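Local coordinates for putative fusidic acid resistance protein (Staphylococcus aureus, PDB 2YB5) that confers resistance to the antibiotic fusidic acid, apparently by binding elongation factor G and helping to clear it from the ribosome, at residues 78-81 and 82-85; 47-51 and 52-56; 12-15 and 16-20. All blocks are in the same frame, centred on the assembly; numbering follows the deposited sequence.

Contact 1 (78-81 and 82-85)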
ATOM      1  N   ASN A  78      12.239  -2.082 -10.473  1.00 81.25           N
ATOM      2  CA  ASN A  78      11.997  -3.532 -10.532  1.00 82.00           C
ATOM      3  C   ASN A  78      13.165  -4.342  -9.967  1.00 82.87           C
ATOM      4  O   ASN A  78      12.967  -5.410  -9.393  1.00 82.46           O
ATOM      5  CB  ASN A  78      11.701  -3.984 -11.969  1.00 85.86           C
ATOM      6  CG  ASN A  78      10.318  -3.563 -12.449  1.00 85.08           C
ATOM      7  OD1 ASN A  78       9.612  -2.802 -11.783  1.00 82.27           O
ATOM      8  ND2 ASN A  78       9.933  -4.050 -13.624  1.00 88.54           N
ATOM      9  N   GLU A  79      14.378  -3.827 -10.134  1.00 84.26           N
ATOM     10  CA  GLU A  79      15.568  -4.429  -9.529  1.00 85.52           C
ATOM     11  C   GLU A  79      15.546  -4.288  -8.008  1.00 81.52           C
ATOM     12  O   GLU A  79      16.147  -5.103  -7.301  1.00 82.69           O
ATOM     13  CB  GLU A  79      16.847  -3.801 -10.089  1.00 88.69           C
ATOM     14  CG  GLU A  79      17.198  -4.251 -11.496  1.00 94.04           C
ATOM     15  CD  GLU A  79      18.476  -3.611 -12.016  1.00 97.30           C
ATOM     16  OE1 GLU A  79      18.651  -2.384 -11.851  1.00 95.59           O
ATOM     17  OE2 GLU A  79      19.310  -4.338 -12.593  1.00102.51           O
ATOM     18  N   LEU A  80      14.871  -3.246  -7.514  1.00 77.03           N
ATOM     19  CA  LEU A  80      14.673  -3.060  -6.075  1.00 73.45           C
ATOM     20  C   LEU A  80      13.644  -4.036  -5.496  1.00 71.32           C
ATOM     21  O   LEU A  80      13.708  -4.357  -4.308  1.00 70.48           O
ATOM     22  CB  LEU A  80      14.246  -1.622  -5.753  1.00 70.67           C
ATOM     23  CG  LEU A  80      15.270  -0.508  -5.936  1.00 72.00           C
ATOM     24  CD1 LEU A  80      14.619   0.839  -5.689  1.00 69.75           C
ATOM     25  CD2 LEU A  80      16.447  -0.711  -5.001  1.00 73.74           C
ATOM     26  N   LYS A  81      12.708  -4.518  -6.319  1.00 70.57           N
ATOM     27  CA  LYS A  81      11.627  -5.389  -5.824  1.00 68.48           C
ATOM     28  C   LYS A  81      12.148  -6.572  -5.020  1.00 68.91           C
ATOM     29  O   LYS A  81      11.424  -7.133  -4.189  1.00 67.33           O
ATOM     30  CB  LYS A  81      10.722  -5.877  -6.965  1.00 69.38           C
ATOM     31  CG  LYS A  81       9.760  -4.800  -7.464  1.00 67.96           C
ATOM     32  CD  LYS A  81       8.765  -5.328  -8.489  1.00 68.82           C
ATOM     33  CE  LYS A  81       7.892  -4.197  -9.015  1.00 67.66           C
ATOM     34  NZ  LYS A  81       6.848  -4.650  -9.976  1.00 68.62           N
ATOM     35  N   VAL A  82      13.403  -6.933  -5.268  1.00 71.18           N
ATOM     36  CA  VAL A  82      14.075  -8.021  -4.558  1.00 72.40           C
ATOM     37  C   VAL A  82      14.227  -7.723  -3.063  1.00 70.08           C
ATOM     38  O   VAL A  82      14.248  -8.641  -2.250  1.00 70.43           O
ATOM     39  CB  VAL A  82      15.476  -8.311  -5.168  1.00 76.90           C
ATOM     40  CG1 VAL A  82      15.358  -8.665  -6.652  1.00 79.49           C
ATOM     41  CG2 VAL A  82      16.416  -7.130  -4.972  1.00 76.60           C
ATOM     42  N   TYR A  83      14.312  -6.440  -2.705  1.00 67.34           N
ATOM     43  CA  TYR A  83      14.458  -6.041  -1.300  1.00 65.71           C
ATOM     44  C   TYR A  83      13.119  -5.884  -0.560  1.00 61.64           C
ATOM     45  O   TYR A  83      13.114  -5.475   0.598  1.00 61.22           O
ATOM     46  CB  TYR A  83      15.266  -4.733  -1.185  1.00 66.17           C
ATOM     47  CG  TYR A  83      16.692  -4.783  -1.726  1.00 70.30           C
ATOM     48  CD1 TYR A  83      17.454  -5.950  -1.667  1.00 75.59           C
ATOM     49  CD2 TYR A  83      17.287  -3.645  -2.269  1.00 72.02           C
ATOM     50  CE1 TYR A  83      18.759  -5.985  -2.156  1.00 80.18           C
ATOM     51  CE2 TYR A  83      18.596  -3.672  -2.757  1.00 75.74           C
ATOM     52  CZ  TYR A  83      19.323  -4.845  -2.697  1.00 80.00           C
ATOM     53  OH  TYR A  83      20.616  -4.883  -3.177  1.00 86.50           O
ATOM     54  N   ILE A  84      11.996  -6.196  -1.212  1.00 58.74           N
ATOM     55  CA  ILE A  84      10.673  -6.038  -0.594  1.00 55.25           C
ATOM     56  C   ILE A  84      10.315  -7.234   0.287  1.00 54.89           C
ATOM     57  O   ILE A  84      10.303  -8.376  -0.181  1.00 55.76           O
ATOM     58  CB  ILE A  84       9.545  -5.903  -1.648  1.00 53.89           C
ATOM     59  CG1 ILE A  84       9.776  -4.696  -2.558  1.00 53.57           C
ATOM     60  CG2 ILE A  84       8.189  -5.793  -0.965  1.00 52.12           C
ATOM     61  CD1 ILE A  84       8.752  -4.573  -3.689  1.00 52.24           C
ATOM     62  N   GLN A  85       9.996  -6.953   1.550  1.00 53.16           N
ATOM     63  CA  GLN A  85       9.455  -7.955   2.478  1.00 53.10           C
ATOM     64  C   GLN A  85       8.037  -8.358   2.071  1.00 50.31           C
ATOM     65  O   GLN A  85       7.104  -7.550   2.172  1.00 48.93           O
ATOM     66  CB  GLN A  85       9.439  -7.381   3.901  1.00 53.70           C
ATOM     67  CG  GLN A  85       8.873  -8.294   4.977  1.00 55.22           C
ATOM     68  CD  GLN A  85       9.792  -9.441   5.331  1.00 59.42           C
ATOM     69  OE1 GLN A  85       9.373 -10.598   5.328  1.00 62.41           O
ATOM     70  NE2 GLN A  85      11.050  -9.133   5.644  1.00 61.33           N
TER

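Contact 2 (47-51 and 52-56)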
ATOM      1  N   ASP A  47      17.052   7.325   2.968  1.00 54.07           N
ATOM      2  CA  ASP A  47      16.686   7.097   4.363  1.00 55.63           C
ATOM      3  C   ASP A  47      15.785   5.864   4.523  1.00 55.29           C
ATOM      4  O   ASP A  47      15.948   5.101   5.473  1.00 57.19           O
ATOM      5  CB  ASP A  47      16.037   8.355   4.971  1.00 55.18           C
ATOM      6  CG  ASP A  47      17.046   9.470   5.230  1.00 57.60           C
ATOM      7  OD1 ASP A  47      18.271   9.195   5.262  1.00 60.32           O
ATOM      8  OD2 ASP A  47      16.615  10.632   5.400  1.00 59.07           O
ATOM      9  N   ILE A  48      14.864   5.655   3.581  1.00 53.72           N
ATOM     10  CA  ILE A  48      13.998   4.469   3.586  1.00 53.31           C
ATOM     11  C   ILE A  48      14.829   3.177   3.626  1.00 55.83           C
ATOM     12  O   ILE A  48      14.413   2.186   4.227  1.00 56.35           O
ATOM     13  CB  ILE A  48      13.049   4.449   2.366  1.00 51.27           C
ATOM     14  CG1 ILE A  48      11.951   5.508   2.526  1.00 49.42           C
ATOM     15  CG2 ILE A  48      12.421   3.078   2.177  1.00 49.43           C
ATOM     16  CD1 ILE A  48      11.113   5.697   1.292  1.00 47.40           C
ATOM     17  N   PHE A  49      16.006   3.204   3.001  1.00 58.00           N
ATOM     18  CA  PHE A  49      16.916   2.056   3.017  1.00 60.84           C
ATOM     19  C   PHE A  49      17.943   2.112   4.153  1.00 64.74           C
ATOM     20  O   PHE A  49      18.353   1.065   4.648  1.00 67.15           O
ATOM     21  CB  PHE A  49      17.598   1.902   1.656  1.00 61.11           C
ATOM     22  CG  PHE A  49      16.659   1.451   0.571  1.00 58.33           C
ATOM     23  CD1 PHE A  49      16.328   0.099   0.433  1.00 58.11           C
ATOM     24  CD2 PHE A  49      16.074   2.368  -0.288  1.00 54.79           C
ATOM     25  CE1 PHE A  49      15.460  -0.326  -0.565  1.00 55.37           C
ATOM     26  CE2 PHE A  49      15.205   1.956  -1.286  1.00 52.96           C
ATOM     27  CZ  PHE A  49      14.895   0.605  -1.424  1.00 54.39           C
ATOM     28  N   LYS A  50      18.342   3.310   4.585  1.00 66.45           N
ATOM     29  CA  LYS A  50      19.289   3.432   5.713  1.00 70.68           C
ATOM     30  C   LYS A  50      18.704   2.830   6.988  1.00 72.78           C
ATOM     31  O   LYS A  50      19.385   2.097   7.703  1.00 75.98           O
ATOM     32  CB  LYS A  50      19.693   4.888   5.984  1.00 70.78           C
ATOM     33  CG  LYS A  50      20.759   5.445   5.044  1.00 71.34           C
ATOM     34  CD  LYS A  50      21.813   6.279   5.786  1.00 73.67           C
ATOM     35  CE  LYS A  50      21.210   7.472   6.526  1.00 72.62           C
ATOM     36  NZ  LYS A  50      22.249   8.462   6.952  1.00 75.03           N
ATOM     37  N   GLU A  51      17.439   3.145   7.260  1.00 71.74           N
ATOM     38  CA  GLU A  51      16.700   2.556   8.388  1.00 73.72           C
ATOM     39  C   GLU A  51      16.903   1.030   8.502  1.00 75.95           C
ATOM     40  O   GLU A  51      16.988   0.498   9.610  1.00 78.88           O
ATOM     41  CB  GLU A  51      15.205   2.891   8.253  1.00 70.99           C
ATOM     42  CG  GLU A  51      14.325   2.517   9.454  1.00 73.15           C
ATOM     43  CD  GLU A  51      12.828   2.601   9.139  1.00 71.48           C
ATOM     44  OE1 GLU A  51      12.445   3.388   8.240  1.00 69.96           O
ATOM     45  OE2 GLU A  51      12.040   1.874   9.783  1.00 71.94           O
ATOM     46  N   LYS A  52      16.994   0.345   7.359  1.00 75.28           N
ATOM     47  CA  LYS A  52      17.104  -1.116   7.314  1.00 77.14           C
ATOM     48  C   LYS A  52      18.491  -1.620   6.873  1.00 80.31           C
ATOM     49  O   LYS A  52      18.638  -2.783   6.499  1.00 81.32           O
ATOM     50  CB  LYS A  52      16.023  -1.680   6.384  1.00 74.30           C
ATOM     51  CG  LYS A  52      14.596  -1.469   6.872  1.00 72.65           C
ATOM     52  CD  LYS A  52      14.231  -2.443   7.990  1.00 75.16           C
ATOM     53  CE  LYS A  52      12.756  -2.340   8.374  1.00 73.92           C
ATOM     54  NZ  LYS A  52      12.448  -1.067   9.078  1.00 74.26           N
ATOM     55  N   ASP A  53      19.498  -0.747   6.919  1.00 82.23           N
ATOM     56  CA  ASP A  53      20.893  -1.110   6.613  1.00 85.99           C
ATOM     57  C   ASP A  53      21.115  -1.718   5.218  1.00 85.44           C
ATOM     58  O   ASP A  53      21.980  -2.578   5.046  1.00 89.15           O
ATOM     59  CB  ASP A  53      21.441  -2.069   7.682  1.00 90.64           C
ATOM     60  CG  ASP A  53      21.350  -1.494   9.083  1.00 92.89           C
ATOM     61  OD1 ASP A  53      21.986  -0.449   9.336  1.00 94.06           O
ATOM     62  OD2 ASP A  53      20.644  -2.091   9.928  1.00 94.52           O
ATOM     63  N   ILE A  54      20.344  -1.274   4.227  1.00 81.48           N
ATOM     64  CA  ILE A  54      20.514  -1.749   2.852  1.00 81.24           C
ATOM     65  C   ILE A  54      21.333  -0.726   2.084  1.00 81.57           C
ATOM     66  O   ILE A  54      21.095   0.477   2.195  1.00 79.27           O
ATOM     67  CB  ILE A  54      19.164  -1.955   2.125  1.00 77.63           C
ATOM     68  CG1 ILE A  54      18.252  -2.900   2.912  1.00 76.92           C
ATOM     69  CG2 ILE A  54      19.396  -2.495   0.717  1.00 77.98           C
ATOM     70  CD1 ILE A  54      16.865  -3.054   2.306  1.00 73.46           C
ATOM     71  N   ASP A  55      22.304  -1.207   1.312  1.00 84.71           N
ATOM     72  CA  ASP A  55      23.154  -0.330   0.518  1.00 85.58           C
ATOM     73  C   ASP A  55      22.401   0.056  -0.745  1.00 82.67           C
ATOM     74  O   ASP A  55      22.172  -0.776  -1.627  1.00 82.89           O
ATOM     75  CB  ASP A  55      24.490  -1.005   0.178  1.00 91.06           C
ATOM     76  CG  ASP A  55      25.518  -0.027  -0.380  1.00 93.40           C
ATOM     77  OD1 ASP A  55      25.123   0.946  -1.061  1.00 90.88           O
ATOM     78  OD2 ASP A  55      26.729  -0.231  -0.138  1.00 99.37           O
ATOM     79  N   ILE A  56      22.001   1.327  -0.802  1.00 79.84           N
ATOM     80  CA  ILE A  56      21.312   1.891  -1.955  1.00 77.63           C
ATOM     81  C   ILE A  56      22.158   2.997  -2.603  1.00 78.90           C
ATOM     82  O   ILE A  56      21.715   3.636  -3.563  1.00 77.75           O
ATOM     83  CB  ILE A  56      19.894   2.407  -1.542  1.00 73.49           C
ATOM     84  CG1 ILE A  56      18.922   2.406  -2.727  1.00 71.93           C
ATOM     85  CG2 ILE A  56      19.967   3.788  -0.910  1.00 72.21           C
ATOM     86  CD1 ILE A  56      18.714   1.035  -3.367  1.00 73.06           C
TER

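Contact 3 (12-15 and 16-20)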
ATOM      1  N   PHE A  12       8.060   0.782  -0.348  1.00 42.34           N
ATOM      2  CA  PHE A  12       8.383   0.706  -1.763  1.00 43.39           C
ATOM      3  C   PHE A  12       7.471   1.608  -2.599  1.00 43.22           C
ATOM      4  O   PHE A  12       7.908   2.203  -3.580  1.00 43.85           O
ATOM      5  CB  PHE A  12       8.321  -0.737  -2.278  1.00 44.35           C
ATOM      6  CG  PHE A  12       8.625  -0.857  -3.748  1.00 47.26           C
ATOM      7  CD1 PHE A  12       9.932  -0.974  -4.189  1.00 49.99           C
ATOM      8  CD2 PHE A  12       7.602  -0.822  -4.691  1.00 49.15           C
ATOM      9  CE1 PHE A  12      10.222  -1.080  -5.548  1.00 52.96           C
ATOM     10  CE2 PHE A  12       7.887  -0.907  -6.052  1.00 52.59           C
ATOM     11  CZ  PHE A  12       9.198  -1.041  -6.480  1.00 53.32           C
ATOM     12  N   VAL A  13       6.208   1.705  -2.205  1.00 43.26           N
ATOM     13  CA  VAL A  13       5.268   2.576  -2.891  1.00 43.87           C
ATOM     14  C   VAL A  13       5.711   4.020  -2.723  1.00 44.31           C
ATOM     15  O   VAL A  13       5.697   4.795  -3.689  1.00 45.15           O
ATOM     16  CB  VAL A  13       3.831   2.364  -2.392  1.00 44.06           C
ATOM     17  CG1 VAL A  13       2.880   3.364  -3.035  1.00 44.40           C
ATOM     18  CG2 VAL A  13       3.390   0.935  -2.702  1.00 43.72           C
ATOM     19  N   LYS A  14       6.164   4.361  -1.517  1.00 44.08           N
ATOM     20  CA  LYS A  14       6.698   5.706  -1.257  1.00 44.29           C
ATOM     21  C   LYS A  14       7.963   5.968  -2.100  1.00 44.30           C
ATOM     22  O   LYS A  14       8.040   7.001  -2.760  1.00 44.54           O
ATOM     23  CB  LYS A  14       6.973   5.909   0.239  1.00 44.19           C
ATOM     24  CG  LYS A  14       7.441   7.298   0.625  1.00 44.50           C
ATOM     25  CD  LYS A  14       6.330   8.317   0.540  1.00 46.95           C
ATOM     26  CE  LYS A  14       6.860   9.697   0.860  1.00 49.14           C
ATOM     27  NZ  LYS A  14       5.803  10.752   0.857  1.00 51.73           N
ATOM     28  N   VAL A  15       8.929   5.040  -2.089  1.00 44.56           N
ATOM     29  CA  VAL A  15      10.142   5.181  -2.912  1.00 45.72           C
ATOM     30  C   VAL A  15       9.773   5.496  -4.373  1.00 46.72           C
ATOM     31  O   VAL A  15      10.345   6.395  -4.992  1.00 47.89           O
ATOM     32  CB  VAL A  15      11.070   3.928  -2.869  1.00 46.82           C
ATOM     33  CG1 VAL A  15      12.151   4.024  -3.931  1.00 47.13           C
ATOM     34  CG2 VAL A  15      11.726   3.751  -1.494  1.00 47.36           C
ATOM     35  N   LYS A  16       8.799   4.759  -4.894  1.00 47.15           N
ATOM     36  CA  LYS A  16       8.323   4.919  -6.265  1.00 48.71           C
ATOM     37  C   LYS A  16       7.702   6.298  -6.473  1.00 48.65           C
ATOM     38  O   LYS A  16       8.038   6.996  -7.436  1.00 50.23           O
ATOM     39  CB  LYS A  16       7.322   3.798  -6.555  1.00 49.61           C
ATOM     40  CG  LYS A  16       6.609   3.840  -7.897  1.00 52.82           C
ATOM     41  CD  LYS A  16       5.558   2.731  -7.977  1.00 53.31           C
ATOM     42  CE  LYS A  16       4.316   3.061  -7.123  1.00 53.56           C
ATOM     43  NZ  LYS A  16       3.339   1.918  -6.967  1.00 52.41           N
ATOM     44  N   GLN A  17       6.824   6.705  -5.561  1.00 47.43           N
ATOM     45  CA  GLN A  17       6.257   8.055  -5.586  1.00 48.07           C
ATOM     46  C   GLN A  17       7.341   9.146  -5.567  1.00 47.93           C
ATOM     47  O   GLN A  17       7.183  10.192  -6.205  1.00 48.91           O
ATOM     48  CB  GLN A  17       5.266   8.268  -4.434  1.00 47.69           C
ATOM     49  CG  GLN A  17       3.930   7.528  -4.619  1.00 49.54           C
ATOM     50  CD  GLN A  17       3.018   7.591  -3.399  1.00 51.33           C
ATOM     51  OE1 GLN A  17       1.984   6.917  -3.356  1.00 54.03           O
ATOM     52  NE2 GLN A  17       3.388   8.399  -2.405  1.00 51.80           N
ATOM     53  N   LEU A  18       8.431   8.911  -4.838  1.00 46.48           N
ATOM     54  CA  LEU A  18       9.523   9.891  -4.776  1.00 46.44           C
ATOM     55  C   LEU A  18      10.300   9.948  -6.095  1.00 48.52           C
ATOM     56  O   LEU A  18      10.678  11.031  -6.548  1.00 48.95           O
ATOM     57  CB  LEU A  18      10.463   9.600  -3.611  1.00 45.17           C
ATOM     58  CG  LEU A  18       9.861   9.768  -2.210  1.00 43.68           C
ATOM     59  CD1 LEU A  18      10.678   8.985  -1.193  1.00 44.23           C
ATOM     60  CD2 LEU A  18       9.755  11.233  -1.814  1.00 40.78           C
ATOM     61  N   VAL A  19      10.513   8.789  -6.713  1.00 49.87           N
ATOM     62  CA  VAL A  19      11.203   8.724  -7.995  1.00 52.64           C
ATOM     63  C   VAL A  19      10.428   9.472  -9.089  1.00 55.13           C
ATOM     64  O   VAL A  19      11.031  10.218  -9.859  1.00 57.13           O
ATOM     65  CB  VAL A  19      11.488   7.266  -8.416  1.00 53.72           C
ATOM     66  CG1 VAL A  19      11.945   7.196  -9.859  1.00 56.58           C
ATOM     67  CG2 VAL A  19      12.548   6.656  -7.498  1.00 52.98           C
ATOM     68  N   TYR A  20       9.107   9.306  -9.142  1.00 55.71           N
ATOM     69  CA  TYR A  20       8.286  10.060 -10.099  1.00 58.78           C
ATOM     70  C   TYR A  20       8.306  11.554  -9.798  1.00 59.02           C
ATOM     71  O   TYR A  20       8.218  12.361 -10.714  1.00 61.46           O
ATOM     72  CB  TYR A  20       6.823   9.595 -10.123  1.00 59.19           C
ATOM     73  CG  TYR A  20       6.559   8.160 -10.556  1.00 61.60           C
ATOM     74  CD1 TYR A  20       7.398   7.486 -11.449  1.00 65.03           C
ATOM     75  CD2 TYR A  20       5.447   7.477 -10.067  1.00 63.27           C
ATOM     76  CE1 TYR A  20       7.126   6.163 -11.838  1.00 66.89           C
ATOM     77  CE2 TYR A  20       5.169   6.168 -10.448  1.00 64.77           C
ATOM     78  CZ  TYR A  20       6.007   5.515 -11.328  1.00 66.88           C
ATOM     79  OH  TYR A  20       5.706   4.210 -11.677  1.00 69.35           O
TER

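Contact 1 (78-81 and 82-85)
Leu80 and Tyr83 each carry CG anti to their own carbonyl carbon (chi1 -70° and -61°), and, three residues apart, the two side chains cross at a slant. Leu80 CD2 meets Tyr83 CD2 at 4.1 Å, a loose apolar touch between one methyl of the leucine and an ortho carbon of the ring. Leu80 O takes the backbone N-H of Tyr83 in a short bond, Tyr83 N to Leu80 O 2.7 Å, with the donor standing above the carbonyl plane. Next along, Ile84 N reaches Lys81 O at 3.2 Å, again from well above the carbonyl plane. Both bonds span three residues, the spacing of a 3-10 turn, and with them helix 70-80 tightens at its C-terminal end before the chain leaves as a loop toward helix 92-98. Lys81 and Ile84 run side by side in the same direction, Lys81 CG lying 3.9 Å from Ile84 CD1. Here the lysine offers its aliphatic root to a buried isoleucine, while its extended chain carries the amino group away from the apolar layer. Val82, on the exposed side, brings CG2 to 3.1 Å from Glu79 O, a close approach of a methyl to a carbonyl. Leu80 and Ile84 also pack on Phe12 of helix 9-27, in an apolar interior that suits branched aliphatic residues. Tyr83, partly exposed, rests on Ile54, and its backbone hydrogen-bonds to that of Ile7 near the N-terminus.

Contact 2 (47-51 and 52-56)
A Schellman motif ends helix 35-50, and Phe49 supplies one of its two capping carbonyls as well as its apolar centre. Phe49 O accepts Ile54 N at 3.1 Å in a nearly straight bond (169° at the hydrogen), and Lys52 N at 3.1 Å from the opposite face of the carbonyl plane. Asp53 N bonds to Lys50 O, the second capping carbonyl, at 3.0 Å, closing a type I turn from Lys50 to Asp53. Asp53 is the C-prime residue: its positive phi of 57° reverses the chain, and it is an exposed aspartate, polar as suits the surface. On the outer side Glu51 and Lys52 run alongside each other, and the bent lysine chain brings NZ to 3.1 Å from Glu51 OE2 in a salt bridge.

Beyond the reversal, two isoleucines return to the Phe49 ring. Ile56, whose CG1 is anti to its backbone N (chi1 -154°), lies over one face and makes a CH-pi contact, CG1 standing 4.1 Å from the centroid of the Phe49 ring. Ile54 CD1 comes to the ring edge, in its plane, 3.7 Å from Phe49 CD1. A flat aromatic suits this place because edge and face can each receive a branched aliphatic chain. The ring also packs on Leu80 and Val15 of the neighbouring helices. The hydrophobic contact between C3 (Phe49) and C'' (Ile54), the two residues joined by the outer bond, is the signature of the Schellman C-cap.

Contact 3 (12-15 and 16-20)
Val13 and Gln17, one turn apart in helix 9-27, cross at a slant; this alpha helix belongs to the N-terminal, elongation factor G-binding family region, and the segment is a regular run of i to i+4 pairing. Four backbone bonds carry it, Lys16 N to Phe12 O, Gln17 N to Val13 O, Leu18 N to Lys14 O and Val19 N to Val15 O, all between 2.8 and 3.0 Å. Lys16 packs its first methylene on the turn before it, CB lying 3.4 Å from both Phe12 O and Val13 O.

Apolar contacts follow the inward faces of the helix. Val15 and Val19 are one turn apart and only graze each other, Val15 CG1 being 4.5 Å from Val19 CG2. Val15 packs onto Ile48 and Leu77, and Val19 onto Ile45 and Ala73. Short beta-branched chains fit where helices 35-50 and 70-80 close in on this one. Lys14, which is partly exposed, crosses Leu18 obliquely, its CG lying 4.1 Å from Leu18 CD1, so that the methylenes of the lysine extend the apolar surface.

Two polar ends find partners beyond the segment. Lys16 NZ makes a weak hydrogen bond to Gln199 O. Gln17 has CG anti to its carbonyl carbon (chi1 -73°) and an extended chain, and its NE2 hydrogen-bonds to Asp202 OD2; the Gln17 side chain lies about 10 Å from the bound zinc ion. The other end of the Gln17 amide lies against the valine: OE1 is 3.7 Å from Val13 CG1.

All three contacts lie in the N-terminal helical region and meet in one apolar interior. Contact 3 is the buried one, mid-helix, while contacts 1 and 2 are partly buried helix ends whose outer residues are exposed. Phe12 of contact 3 packs on Lys81 of contact 1, and Lys14 and Leu18 of contact 3 touch Ile48 of contact 2; Leu80 of contact 1 in turn meets Ile56 of contact 2. Their backbone chemistry differs with place: regular alpha-helical pairing in contact 3, 3-10 tightening in contact 1, and a Schellman reversal in contact 2. Only contact 2 has a salt bridge between its segments, whereas contact 3 reaches toward the zinc-finger part through Gln17.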